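Local coordinates for aspartate aminotransferase, cytoplasmic (Schizosaccharomyces pombe 972h-, PDB 6JPK), which catalyses the reversible transfer of the amino group of L-aspartate to 2-oxoglutarate, giving oxaloacetate and L-glutamate, with pyridoxal 5'-phosphate as cofactor, at residues A[215-220]-A[248-253]; A[107-112]-A[261-266]; A[339-344]-A[397-402]. The protein carries 1 engineered substitution. All blocks are in the same frame, centred on the assembly; numbering follows the deposited sequence.

Contact 1: residues A[215-220]-A[248-253]. With PO4 (phosphate ion), chain C.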
ATOM      1  N   LEU A 215       5.274  17.617 -20.009  1.00  9.29           N
ATOM      2  CA  LEU A 215       5.368  17.417 -18.567  1.00  9.02           C
ATOM      3  C   LEU A 215       6.199  16.162 -18.287  1.00  9.22           C
ATOM      4  O   LEU A 215       5.920  15.091 -18.843  1.00  8.48           O
ATOM      5  CB  LEU A 215       3.968  17.293 -17.953  1.00  9.00           C
ATOM      6  CG  LEU A 215       3.929  16.884 -16.481  1.00 12.92           C
ATOM      7  CD1 LEU A 215       4.663  17.915 -15.643  1.00  8.82           C
ATOM      8  CD2 LEU A 215       2.495  16.724 -16.000  1.00 13.20           C
ATOM      9  N   VAL A 216       7.211  16.288 -17.429  1.00  8.49           N
ATOM     10  CA  VAL A 216       8.198  15.225 -17.218  1.00  8.20           C
ATOM     11  C   VAL A 216       7.928  14.503 -15.901  1.00  7.91           C
ATOM     12  O   VAL A 216       7.763  15.143 -14.848  1.00  7.94           O
ATOM     13  CB  VAL A 216       9.628  15.793 -17.257  1.00  8.30           C
ATOM     14  CG1 VAL A 216      10.628  14.751 -16.773  1.00 10.11           C
ATOM     15  CG2 VAL A 216       9.976  16.244 -18.689  1.00  8.58           C
ATOM     16  N   VAL A 217       7.885  13.169 -15.965  1.00  7.66           N
ATOM     17  CA  VAL A 217       7.837  12.279 -14.806  1.00 11.38           C
ATOM     18  C   VAL A 217       9.044  11.346 -14.894  1.00 11.02           C
ATOM     19  O   VAL A 217       9.154  10.562 -15.845  1.00  7.18           O
ATOM     20  CB  VAL A 217       6.535  11.455 -14.755  1.00  7.28           C
ATOM     21  CG1 VAL A 217       6.518  10.555 -13.517  1.00  7.03           C
ATOM     22  CG2 VAL A 217       5.310  12.359 -14.818  1.00  8.89           C
ATOM     23  N   PHE A 218       9.959  11.456 -13.934  1.00  7.16           N
ATOM     24  CA  PHE A 218      11.095  10.545 -13.835  1.00  8.31           C
ATOM     25  C   PHE A 218      10.738   9.355 -12.959  1.00  7.50           C
ATOM     26  O   PHE A 218      10.190   9.522 -11.866  1.00  6.76           O
ATOM     27  CB  PHE A 218      12.322  11.231 -13.236  1.00  7.13           C
ATOM     28  CG  PHE A 218      13.046  12.146 -14.179  1.00  9.19           C
ATOM     29  CD1 PHE A 218      13.867  11.634 -15.161  1.00  7.58           C
ATOM     30  CD2 PHE A 218      12.940  13.524 -14.041  1.00 11.20           C
ATOM     31  CE1 PHE A 218      14.558  12.486 -16.024  1.00 10.23           C
ATOM     32  CE2 PHE A 218      13.625  14.386 -14.897  1.00 12.17           C
ATOM     33  CZ  PHE A 218      14.433  13.864 -15.890  1.00 10.75           C
ATOM     34  N   ASP A 219      11.067   8.164 -13.428  1.00  7.84           N
ATOM     35  CA  ASP A 219      11.035   6.957 -12.608  1.00 10.36           C
ATOM     36  C   ASP A 219      12.474   6.617 -12.237  1.00 12.28           C
ATOM     37  O   ASP A 219      13.311   6.411 -13.125  1.00 12.44           O
ATOM     38  CB  ASP A 219      10.377   5.808 -13.371  1.00 20.13           C
ATOM     39  CG  ASP A 219       9.930   4.669 -12.452  1.00 34.77           C
ATOM     40  OD1 ASP A 219      10.669   4.322 -11.504  1.00 38.69           O
ATOM     41  OD2 ASP A 219       8.831   4.120 -12.679  1.00 38.34           O
ATOM     42  N   ILE A 220      12.790   6.601 -10.941  1.00  8.03           N
ATOM     43  CA  ILE A 220      14.148   6.301 -10.488  1.00  7.48           C
ATOM     44  C   ILE A 220      14.061   5.143  -9.491  1.00  8.50           C
ATOM     45  O   ILE A 220      13.899   5.332  -8.280  1.00  7.39           O
ATOM     46  CB  ILE A 220      14.874   7.525  -9.911  1.00  8.86           C
ATOM     47  CG1 ILE A 220      16.305   7.164  -9.511  1.00 11.34           C
ATOM     48  CG2 ILE A 220      14.109   8.195  -8.763  1.00 10.80           C
ATOM     49  CD1 ILE A 220      17.253   8.361  -9.527  1.00 11.27           C
ATOM     50  N   PHE A 248       7.831  15.661 -11.763  1.00  7.81           N
ATOM     51  CA  PHE A 248       7.546  14.604 -10.794  1.00  7.55           C
ATOM     52  C   PHE A 248       8.650  13.559 -10.779  1.00  7.34           C
ATOM     53  O   PHE A 248       9.297  13.298 -11.801  1.00  7.34           O
ATOM     54  CB  PHE A 248       6.228  13.883 -11.091  1.00  7.46           C
ATOM     55  CG  PHE A 248       5.017  14.762 -10.982  1.00  7.68           C
ATOM     56  CD1 PHE A 248       4.685  15.636 -12.012  1.00  7.95           C
ATOM     57  CD2 PHE A 248       4.196  14.702  -9.856  1.00  9.62           C
ATOM     58  CE1 PHE A 248       3.558  16.444 -11.924  1.00  9.80           C
ATOM     59  CE2 PHE A 248       3.059  15.500  -9.765  1.00  7.90           C
ATOM     60  CZ  PHE A 248       2.750  16.384 -10.792  1.00  8.17           C
ATOM     61  N   VAL A 249       8.838  12.937  -9.616  1.00  7.18           N
ATOM     62  CA  VAL A 249       9.803  11.851  -9.456  1.00  8.07           C
ATOM     63  C   VAL A 249       9.148  10.724  -8.669  1.00  8.34           C
ATOM     64  O   VAL A 249       8.568  10.966  -7.605  1.00 10.31           O
ATOM     65  CB  VAL A 249      11.089  12.314  -8.740  1.00  9.61           C
ATOM     66  CG1 VAL A 249      12.085  11.156  -8.655  1.00 10.00           C
ATOM     67  CG2 VAL A 249      11.710  13.527  -9.430  1.00  7.53           C
ATOM     68  N   CYS A 250       9.256   9.494  -9.176  1.00  8.37           N
ATOM     69  CA  CYS A 250       8.799   8.300  -8.468  1.00  6.49           C
ATOM     70  C   CYS A 250      10.014   7.455  -8.094  1.00  9.48           C
ATOM     71  O   CYS A 250      10.733   6.975  -8.975  1.00  6.51           O
ATOM     72  CB  CYS A 250       7.823   7.490  -9.319  1.00  6.41           C
ATOM     73  SG  CYS A 250       6.434   8.462  -9.928  1.00 12.00           S
ATOM     74  N   GLN A 251      10.221   7.256  -6.792  1.00  6.42           N
ATOM     75  CA  GLN A 251      11.468   6.732  -6.248  1.00  9.35           C
ATOM     76  C   GLN A 251      11.190   5.445  -5.495  1.00 11.12           C
ATOM     77  O   GLN A 251      10.246   5.380  -4.704  1.00  9.46           O
ATOM     78  CB  GLN A 251      12.113   7.763  -5.322  1.00  6.58           C
ATOM     79  CG  GLN A 251      13.323   7.313  -4.529  1.00  6.75           C
ATOM     80  CD  GLN A 251      13.744   8.394  -3.530  1.00  8.76           C
ATOM     81  OE1 GLN A 251      12.890   9.106  -2.993  1.00  9.31           O
ATOM     82  NE2 GLN A 251      15.049   8.549  -3.312  1.00  6.99           N
ATOM     83  N   SER A 252      12.000   4.424  -5.748  1.00  6.31           N
ATOM     84  CA  SER A 252      11.890   3.146  -5.064  1.00  6.27           C
ATOM     85  C   SER A 252      13.194   2.833  -4.345  1.00  9.04           C
ATOM     86  O   SER A 252      14.282   3.078  -4.881  1.00  6.96           O
ATOM     87  CB  SER A 252      11.563   2.009  -6.057  1.00  6.27           C
ATOM     88  OG  SER A 252      11.648   0.741  -5.435  1.00  6.18           O
ATOM     89  N   PHE A 253      13.080   2.274  -3.140  1.00  6.43           N
ATOM     90  CA  PHE A 253      14.226   1.724  -2.431  1.00  6.58           C
ATOM     91  C   PHE A 253      14.224   0.202  -2.456  1.00  6.57           C
ATOM     92  O   PHE A 253      14.984  -0.425  -1.709  1.00  6.72           O
ATOM     93  CB  PHE A 253      14.266   2.240  -0.987  1.00  6.71           C
ATOM     94  CG  PHE A 253      14.539   3.715  -0.893  1.00 10.32           C
ATOM     95  CD1 PHE A 253      13.500   4.631  -0.970  1.00 11.22           C
ATOM     96  CD2 PHE A 253      15.831   4.184  -0.758  1.00  7.87           C
ATOM     97  CE1 PHE A 253      13.743   5.997  -0.896  1.00 12.98           C
ATOM     98  CE2 PHE A 253      16.079   5.540  -0.688  1.00  8.63           C
ATOM     99  CZ  PHE A 253      15.033   6.448  -0.762  1.00 10.70           C
TER
HETATM  100  P   PO4 C 501       8.583  -1.415  -6.724  1.00 14.97           P
HETATM  101  O1  PO4 C 501       7.086  -1.179  -6.753  1.00 11.88           O
HETATM  102  O2  PO4 C 501       9.296  -0.353  -5.918  1.00 14.75           O
HETATM  103  O3  PO4 C 501       8.820  -2.785  -6.122  1.00 12.88           O
HETATM  104  O4  PO4 C 501       9.179  -1.397  -8.110  1.00 18.43           O
HETATM  105  O   HOH W   1      10.377   4.067  -8.908  1.00 17.45           O
HETATM  106  O   HOH W   2      16.080   4.599  -6.580  1.00  6.69           O
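V217 and F248 lie side by side on two neighbouring parallel strands. Both methyls of V217 rest against F248 CB; V217 CG1 is 4.1 Å from F248 CB. The same CG1 reaches diagonally to C250 SG. The F248 ring is turned toward the start of strand 215-220. There L215 CD1 meets its edge, 4.1 Å from CE1 of F248. D219 shares this face of the sheet with V217, F248 and C250, and helix 107-127 covers it.

F218, I220, V249 and Q251 lie on the other face. The tightest apolar meeting here is also diagonal: I220 CG2 is 3.6 Å from V249 CG1. I220 CG1 is anti to the backbone N (chi1 -178°). This leaves CG2 between the backbone N and the carbonyl carbon, where it faces V249. I220 CG2 also touches Q251 CB at 4.0 Å. L237 of helix 235-241 and L87 of helix 77-87 cover this face.

Five backbone bonds join the strands. C250 N to F218 O is the shortest, at 2.8 Å. S252 N to I220 O is the longest, at 3.3 Å. Near the C-terminal ends a water donates to D219 OD1 (2.6 Å) and to C250 O. It ties the carboxylate to the neighbouring strand. D219 OD2 has partners in H141 and N112, so both oxygens of the carboxylate are held. One residue past Q251, S252 OG donates to phosphate O2 at 2.6 Å.

Helix 235-241 lies in the connection between the strands and packs against them, which makes a beta-alpha-beta crossover. Such a crossover in the central mixed sheet, with the active site at the C-terminal strand ends, is characteristic of fold-type I pyridoxal-phosphate enzymes. The place of D219 is consistent with that of the aspartate that faces the cofactor's pyridine nitrogen in this family.

Contact 2: residues A[107-112]-A[261-266]. With PO4 (phosphate ion), chain C.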
ATOM      1  N   SER A 107       6.248   1.683  -2.155  1.00  8.76           N
ATOM      2  CA  SER A 107       7.364   1.490  -3.076  1.00 11.58           C
ATOM      3  C   SER A 107       7.189   2.273  -4.373  1.00  9.00           C
ATOM      4  O   SER A 107       6.387   3.216  -4.439  1.00  9.18           O
ATOM      5  CB  SER A 107       7.568   0.002  -3.373  1.00 15.55           C
ATOM      6  OG  SER A 107       8.951  -0.299  -3.563  1.00 12.50           O
ATOM      7  N   GLY A 108       7.956   1.902  -5.401  1.00  7.90           N
ATOM      8  CA  GLY A 108       7.923   2.652  -6.649  1.00  7.19           C
ATOM      9  C   GLY A 108       6.585   2.564  -7.365  1.00  7.57           C
ATOM     10  O   GLY A 108       6.129   3.540  -7.969  1.00  6.55           O
ATOM     11  N   THR A 109       5.938   1.399  -7.318  1.00  6.90           N
ATOM     12  CA  THR A 109       4.659   1.262  -8.015  1.00  6.92           C
ATOM     13  C   THR A 109       3.610   2.187  -7.411  1.00  8.69           C
ATOM     14  O   THR A 109       2.879   2.873  -8.136  1.00  7.40           O
ATOM     15  CB  THR A 109       4.183  -0.186  -7.979  1.00  9.90           C
ATOM     16  OG1 THR A 109       5.176  -1.009  -8.593  1.00 11.79           O
ATOM     17  CG2 THR A 109       2.864  -0.332  -8.755  1.00  8.67           C
ATOM     18  N   GLY A 110       3.530   2.221  -6.075  1.00  8.06           N
ATOM     19  CA  GLY A 110       2.614   3.132  -5.412  1.00  6.20           C
ATOM     20  C   GLY A 110       2.943   4.591  -5.658  1.00  6.40           C
ATOM     21  O   GLY A 110       2.038   5.423  -5.753  1.00  6.38           O
ATOM     22  N   ALA A 111       4.236   4.932  -5.764  1.00  6.24           N
ATOM     23  CA  ALA A 111       4.585   6.299  -6.145  1.00  9.06           C
ATOM     24  C   ALA A 111       4.067   6.628  -7.544  1.00  7.62           C
ATOM     25  O   ALA A 111       3.507   7.709  -7.773  1.00  6.73           O
ATOM     26  CB  ALA A 111       6.098   6.508  -6.070  1.00  7.28           C
ATOM     27  N   ASN A 112       4.242   5.705  -8.490  1.00  8.18           N
ATOM     28  CA  ASN A 112       3.712   5.910  -9.835  1.00  9.16           C
ATOM     29  C   ASN A 112       2.191   6.041  -9.807  1.00  6.49           C
ATOM     30  O   ASN A 112       1.613   6.854 -10.542  1.00  7.31           O
ATOM     31  CB  ASN A 112       4.143   4.756 -10.757  1.00 10.98           C
ATOM     32  CG  ASN A 112       5.562   4.941 -11.316  1.00 14.55           C
ATOM     33  OD1 ASN A 112       5.761   5.665 -12.287  1.00 19.28           O
ATOM     34  ND2 ASN A 112       6.547   4.286 -10.698  1.00 12.98           N
ATOM     35  N   GLY A 261       9.938  -6.345  -0.572  1.00  9.02           N
ATOM     36  CA  GLY A 261       8.644  -6.665   0.012  1.00  9.94           C
ATOM     37  C   GLY A 261       8.188  -5.793   1.168  1.00 10.41           C
ATOM     38  O   GLY A 261       7.019  -5.888   1.565  1.00  8.67           O
ATOM     39  N   GLU A 262       9.066  -4.961   1.729  1.00  6.78           N
ATOM     40  CA  GLU A 262       8.614  -3.990   2.715  1.00 12.07           C
ATOM     41  C   GLU A 262       7.961  -2.764   2.083  1.00 15.39           C
ATOM     42  O   GLU A 262       7.337  -1.986   2.808  1.00 14.55           O
ATOM     43  CB  GLU A 262       9.779  -3.560   3.622  1.00  8.93           C
ATOM     44  CG  GLU A 262      10.679  -4.730   4.095  1.00 14.35           C
ATOM     45  CD  GLU A 262       9.931  -5.840   4.872  1.00 21.03           C
ATOM     46  OE1 GLU A 262       8.735  -5.664   5.226  1.00 19.36           O
ATOM     47  OE2 GLU A 262      10.558  -6.903   5.132  1.00 18.61           O
ATOM     48  N   ARG A 263       8.092  -2.580   0.765  1.00  6.50           N
ATOM     49  CA  ARG A 263       7.371  -1.557   0.005  1.00 12.64           C
ATOM     50  C   ARG A 263       7.742  -0.136   0.453  1.00 16.40           C
ATOM     51  O   ARG A 263       6.903   0.638   0.926  1.00 18.42           O
ATOM     52  CB  ARG A 263       5.854  -1.773   0.091  1.00 11.36           C
ATOM     53  CG  ARG A 263       5.385  -3.216  -0.082  1.00 10.97           C
ATOM     54  CD  ARG A 263       5.915  -3.850  -1.358  1.00 10.00           C
ATOM     55  NE  ARG A 263       5.400  -3.224  -2.582  1.00 11.07           N
ATOM     56  CZ  ARG A 263       6.152  -2.985  -3.655  1.00 11.54           C
ATOM     57  NH1 ARG A 263       5.623  -2.434  -4.730  1.00 14.40           N
ATOM     58  NH2 ARG A 263       7.455  -3.270  -3.636  1.00  8.73           N
ATOM     59  N   THR A 264       9.013   0.216   0.263  1.00 11.17           N
ATOM     60  CA  THR A 264       9.532   1.520   0.676  1.00  9.88           C
ATOM     61  C   THR A 264       9.840   2.366  -0.561  1.00  9.44           C
ATOM     62  O   THR A 264      10.754   2.048  -1.336  1.00  6.40           O
ATOM     63  CB  THR A 264      10.767   1.349   1.558  1.00 11.23           C
ATOM     64  OG1 THR A 264      10.447   0.477   2.653  1.00 12.91           O
ATOM     65  CG2 THR A 264      11.229   2.685   2.110  1.00  8.33           C
ATOM     66  N   GLY A 265       9.083   3.448  -0.736  1.00  8.76           N
ATOM     67  CA  GLY A 265       9.246   4.337  -1.867  1.00  6.37           C
ATOM     68  C   GLY A 265       8.744   5.718  -1.519  1.00  6.46           C
ATOM     69  O   GLY A 265       8.237   5.963  -0.420  1.00  6.55           O
ATOM     70  N   CYS A 266       8.889   6.633  -2.474  1.00  6.50           N
ATOM     71  CA  CYS A 266       8.460   8.005  -2.259  1.00  6.61           C
ATOM     72  C   CYS A 266       8.118   8.646  -3.595  1.00  7.80           C
ATOM     73  O   CYS A 266       8.840   8.452  -4.576  1.00  7.35           O
ATOM     74  CB  CYS A 266       9.558   8.806  -1.548  1.00  9.07           C
ATOM     75  SG  CYS A 266       8.935  10.272  -0.710  1.00 10.85           S
TER
HETATM   76  P   PO4 C 501       8.583  -1.415  -6.724  1.00 14.97           P
HETATM   77  O1  PO4 C 501       7.086  -1.179  -6.753  1.00 11.88           O
HETATM   78  O2  PO4 C 501       9.296  -0.353  -5.918  1.00 14.75           O
HETATM   79  O3  PO4 C 501       8.820  -2.785  -6.122  1.00 12.88           O
HETATM   80  O4  PO4 C 501       9.179  -1.397  -8.110  1.00 18.43           O
HETATM   81  O   HOH W   3      10.305  -1.665  -1.394  1.00 16.03           O
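S107 and R263 meet in a buried contact between the first turn of helix 107-127 and the turn that leads into strand 264-270, and both hold a phosphate ion. The guanidinium of R263 lies under the S107 side chain. S107 CB sits over one face, toward the rim, 3.3 Å from R263 NH2. The arginine chain bends at chi2 (-53°) and again at chi3 (-65°), which folds it back toward the helix start. R263 NH1 donates to phosphate O1 at 2.8 Å. R263 NH2 donates almost straight to phosphate O3, with 171° at the hydrogen, and O3 lies in the guanidinium plane.

The helix start adds to the grip. G108 N donates to phosphate O2 at 2.7 Å. T109 N donates to phosphate O1 at 2.9 Å. A phosphate held by the N-terminus of a helix and an arginine is the phosphate cup of class I aminotransferases. The ion probably comes from the crystallisation liquor, and its place is consistent with that of the cofactor phosphate. Y70 of the second subunit also bonds to it. I292 O of that subunit takes a bond from R263 NH1, so the cup is built at the dimer interface.

Below the cup the backbones come very close. S107 CA is 3.5 Å from G265 N. G265 has no side chain, which lets the strand backbone lie against S107. One helix turn on, A111 CB rests 3.7 Å from C266 O.

Contact 3: residues A[339-344]-A[397-402]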
ATOM      1  N   VAL A 339      32.717 -13.442 -26.883  1.00 16.46           N
ATOM      2  CA  VAL A 339      33.808 -13.032 -27.765  1.00 14.42           C
ATOM      3  C   VAL A 339      34.765 -14.199 -27.989  1.00 20.32           C
ATOM      4  O   VAL A 339      35.132 -14.519 -29.128  1.00 19.84           O
ATOM      5  CB  VAL A 339      34.534 -11.798 -27.191  1.00 17.46           C
ATOM      6  CG1 VAL A 339      35.856 -11.564 -27.923  1.00 17.44           C
ATOM      7  CG2 VAL A 339      33.648 -10.558 -27.305  1.00 15.99           C
ATOM      8  N   ALA A 340      35.154 -14.874 -26.903  1.00 19.80           N
ATOM      9  CA  ALA A 340      36.098 -15.986 -27.003  1.00 18.91           C
ATOM     10  C   ALA A 340      35.531 -17.133 -27.829  1.00 19.54           C
ATOM     11  O   ALA A 340      36.268 -17.808 -28.559  1.00 19.65           O
ATOM     12  CB  ALA A 340      36.469 -16.479 -25.604  1.00 16.73           C
ATOM     13  N   LEU A 341      34.230 -17.389 -27.706  1.00 18.85           N
ATOM     14  CA  LEU A 341      33.577 -18.397 -28.530  1.00 13.71           C
ATOM     15  C   LEU A 341      33.328 -17.915 -29.949  1.00 16.24           C
ATOM     16  O   LEU A 341      32.847 -18.701 -30.771  1.00 17.94           O
ATOM     17  CB  LEU A 341      32.250 -18.820 -27.887  1.00 13.31           C
ATOM     18  CG  LEU A 341      32.372 -19.594 -26.574  1.00 13.37           C
ATOM     19  CD1 LEU A 341      31.045 -19.662 -25.834  1.00 12.90           C
ATOM     20  CD2 LEU A 341      32.922 -21.005 -26.847  1.00 14.46           C
ATOM     21  N   LYS A 342      33.611 -16.642 -30.238  1.00 21.45           N
ATOM     22  CA  LYS A 342      33.428 -16.067 -31.575  1.00 24.55           C
ATOM     23  C   LYS A 342      31.967 -16.141 -32.026  1.00 20.80           C
ATOM     24  O   LYS A 342      31.674 -16.375 -33.202  1.00 18.61           O
ATOM     25  CB  LYS A 342      34.341 -16.748 -32.602  1.00 30.37           C
ATOM     26  CG  LYS A 342      35.841 -16.669 -32.303  1.00 33.44           C
ATOM     27  CD  LYS A 342      36.593 -17.673 -33.173  1.00 36.46           C
ATOM     28  CE  LYS A 342      38.101 -17.548 -33.024  1.00 41.90           C
ATOM     29  NZ  LYS A 342      38.642 -16.398 -33.805  1.00 44.01           N
ATOM     30  N   THR A 343      31.044 -15.952 -31.085  1.00 17.87           N
ATOM     31  CA  THR A 343      29.623 -15.964 -31.413  1.00 16.05           C
ATOM     32  C   THR A 343      29.327 -14.877 -32.445  1.00 17.27           C
ATOM     33  O   THR A 343      29.780 -13.736 -32.282  1.00 15.02           O
ATOM     34  CB  THR A 343      28.781 -15.749 -30.153  1.00 14.16           C
ATOM     35  OG1 THR A 343      29.159 -16.713 -29.158  1.00 14.50           O
ATOM     36  CG2 THR A 343      27.300 -15.922 -30.461  1.00 11.81           C
ATOM     37  N   PRO A 344      28.611 -15.194 -33.528  1.00 17.74           N
ATOM     38  CA  PRO A 344      28.309 -14.175 -34.538  1.00 16.39           C
ATOM     39  C   PRO A 344      27.600 -12.979 -33.925  1.00 20.04           C
ATOM     40  O   PRO A 344      26.796 -13.115 -33.001  1.00 20.52           O
ATOM     41  CB  PRO A 344      27.402 -14.915 -35.531  1.00 16.92           C
ATOM     42  CG  PRO A 344      27.780 -16.358 -35.381  1.00 18.14           C
ATOM     43  CD  PRO A 344      28.126 -16.533 -33.923  1.00 16.86           C
ATOM     44  N   VAL A 397      25.585 -20.455 -19.443  1.00 11.11           N
ATOM     45  CA  VAL A 397      24.742 -19.487 -20.149  1.00 12.60           C
ATOM     46  C   VAL A 397      25.403 -19.021 -21.448  1.00 13.84           C
ATOM     47  O   VAL A 397      24.756 -18.951 -22.505  1.00 12.55           O
ATOM     48  CB  VAL A 397      24.409 -18.297 -19.232  1.00 13.84           C
ATOM     49  CG1 VAL A 397      23.694 -17.172 -20.027  1.00  9.94           C
ATOM     50  CG2 VAL A 397      23.561 -18.768 -18.056  1.00 10.84           C
ATOM     51  N   ALA A 398      26.691 -18.674 -21.390  1.00 11.06           N
ATOM     52  CA  ALA A 398      27.409 -18.283 -22.603  1.00 12.17           C
ATOM     53  C   ALA A 398      27.385 -19.391 -23.655  1.00 11.62           C
ATOM     54  O   ALA A 398      27.200 -19.123 -24.848  1.00 12.97           O
ATOM     55  CB  ALA A 398      28.855 -17.921 -22.266  1.00 13.64           C
ATOM     56  N   GLN A 399      27.589 -20.636 -23.232  1.00 11.94           N
ATOM     57  CA  GLN A 399      27.587 -21.744 -24.180  1.00 12.34           C
ATOM     58  C   GLN A 399      26.226 -21.889 -24.846  1.00 12.13           C
ATOM     59  O   GLN A 399      26.146 -22.173 -26.046  1.00 12.34           O
ATOM     60  CB  GLN A 399      27.977 -23.042 -23.471  1.00 15.56           C
ATOM     61  CG  GLN A 399      29.434 -23.101 -23.011  1.00 26.17           C
ATOM     62  CD  GLN A 399      30.388 -23.545 -24.109  1.00 40.67           C
ATOM     63  OE1 GLN A 399      29.968 -24.084 -25.140  1.00 45.44           O
ATOM     64  NE2 GLN A 399      31.685 -23.325 -23.891  1.00 44.22           N
ATOM     65  N   ALA A 400      25.147 -21.700 -24.071  1.00 11.74           N
ATOM     66  CA  ALA A 400      23.792 -21.755 -24.614  1.00 11.53           C
ATOM     67  C   ALA A 400      23.571 -20.674 -25.657  1.00 11.59           C
ATOM     68  O   ALA A 400      23.058 -20.952 -26.749  1.00 11.46           O
ATOM     69  CB  ALA A 400      22.764 -21.602 -23.495  1.00 11.16           C
ATOM     70  N   PHE A 401      23.910 -19.424 -25.313  1.00 11.04           N
ATOM     71  CA  PHE A 401      23.751 -18.319 -26.251  1.00 10.88           C
ATOM     72  C   PHE A 401      24.551 -18.576 -27.522  1.00 11.46           C
ATOM     73  O   PHE A 401      24.046 -18.397 -28.639  1.00 13.21           O
ATOM     74  CB  PHE A 401      24.185 -16.994 -25.611  1.00 10.59           C
ATOM     75  CG  PHE A 401      23.228 -16.455 -24.557  1.00 12.00           C
ATOM     76  CD1 PHE A 401      22.176 -17.216 -24.075  1.00 10.06           C
ATOM     77  CD2 PHE A 401      23.383 -15.167 -24.068  1.00 14.73           C
ATOM     78  CE1 PHE A 401      21.305 -16.716 -23.108  1.00 12.30           C
ATOM     79  CE2 PHE A 401      22.516 -14.656 -23.096  1.00 16.63           C
ATOM     80  CZ  PHE A 401      21.472 -15.431 -22.622  1.00 13.12           C
ATOM     81  N   ASN A 402      25.810 -18.991 -27.368  1.00 11.63           N
ATOM     82  CA  ASN A 402      26.652 -19.259 -28.527  1.00 12.06           C
ATOM     83  C   ASN A 402      25.998 -20.288 -29.437  1.00 13.12           C
ATOM     84  O   ASN A 402      25.876 -20.080 -30.650  1.00 13.54           O
ATOM     85  CB  ASN A 402      28.029 -19.738 -28.070  1.00 12.43           C
ATOM     86  CG  ASN A 402      28.917 -20.163 -29.227  1.00 12.94           C
ATOM     87  OD1 ASN A 402      29.298 -19.344 -30.059  1.00 12.97           O
ATOM     88  ND2 ASN A 402      29.254 -21.446 -29.280  1.00 13.37           N
TER
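T343 and N402 make the one direct hydrogen bond of this contact. T343 OG1 donates to N402 OD1 at 2.8 Å. The donor comes in at 113° to the C=O bond and is tilted 18° from the amide plane. N402 CG is anti to the backbone N (chi1 175°), and its amide reaches out from helix 394-407 toward the loop. R406 NE also donates to N402 OD1, and R406 NH2 bonds to L341 O. R406 therefore links the asparagine to the backbone at L341.

That chain leaves the helix through a Schellman motif. K342 has positive phi, and K342 N bonds back to V339 O at 2.8 Å. The turn brings L341 and T343 to face helix 394-407, the last helix of the chain, in the part of the fold usually called the small domain.

The remaining contacts are van der Waals. L341 CD1 packs 3.8 Å from N402 CB, and L341 CB lies 3.7 Å from N402 OD1. L341 CD2 meets Q399 NE2 at 4.0 Å, with the two side chains crossing at about a right angle. T343 CG2 lies 3.9 Å from N402 CA.

Contacts 1 and 2 are neighbours, with centres about 11 Å apart. They share the central mixed sheet, where strand 247-252 runs antiparallel to 264-270. The strands meet through probable hydrogen bonds, Q251 N to C266 O at 2.9 Å and F253 N to T264 O at 3.0 Å. Along the chain, both segments of contact 1 fall between those of contact 2. Both touch the same phosphate, so together they probably line the cofactor-phosphate part of the active site. Contact 3 follows later in the chain. Its centre is about 37 Å from that of contact 1 and about 38 Å from that of contact 2. It joins the end of helix 310-340 to the C-terminal helix, well away from the phosphate.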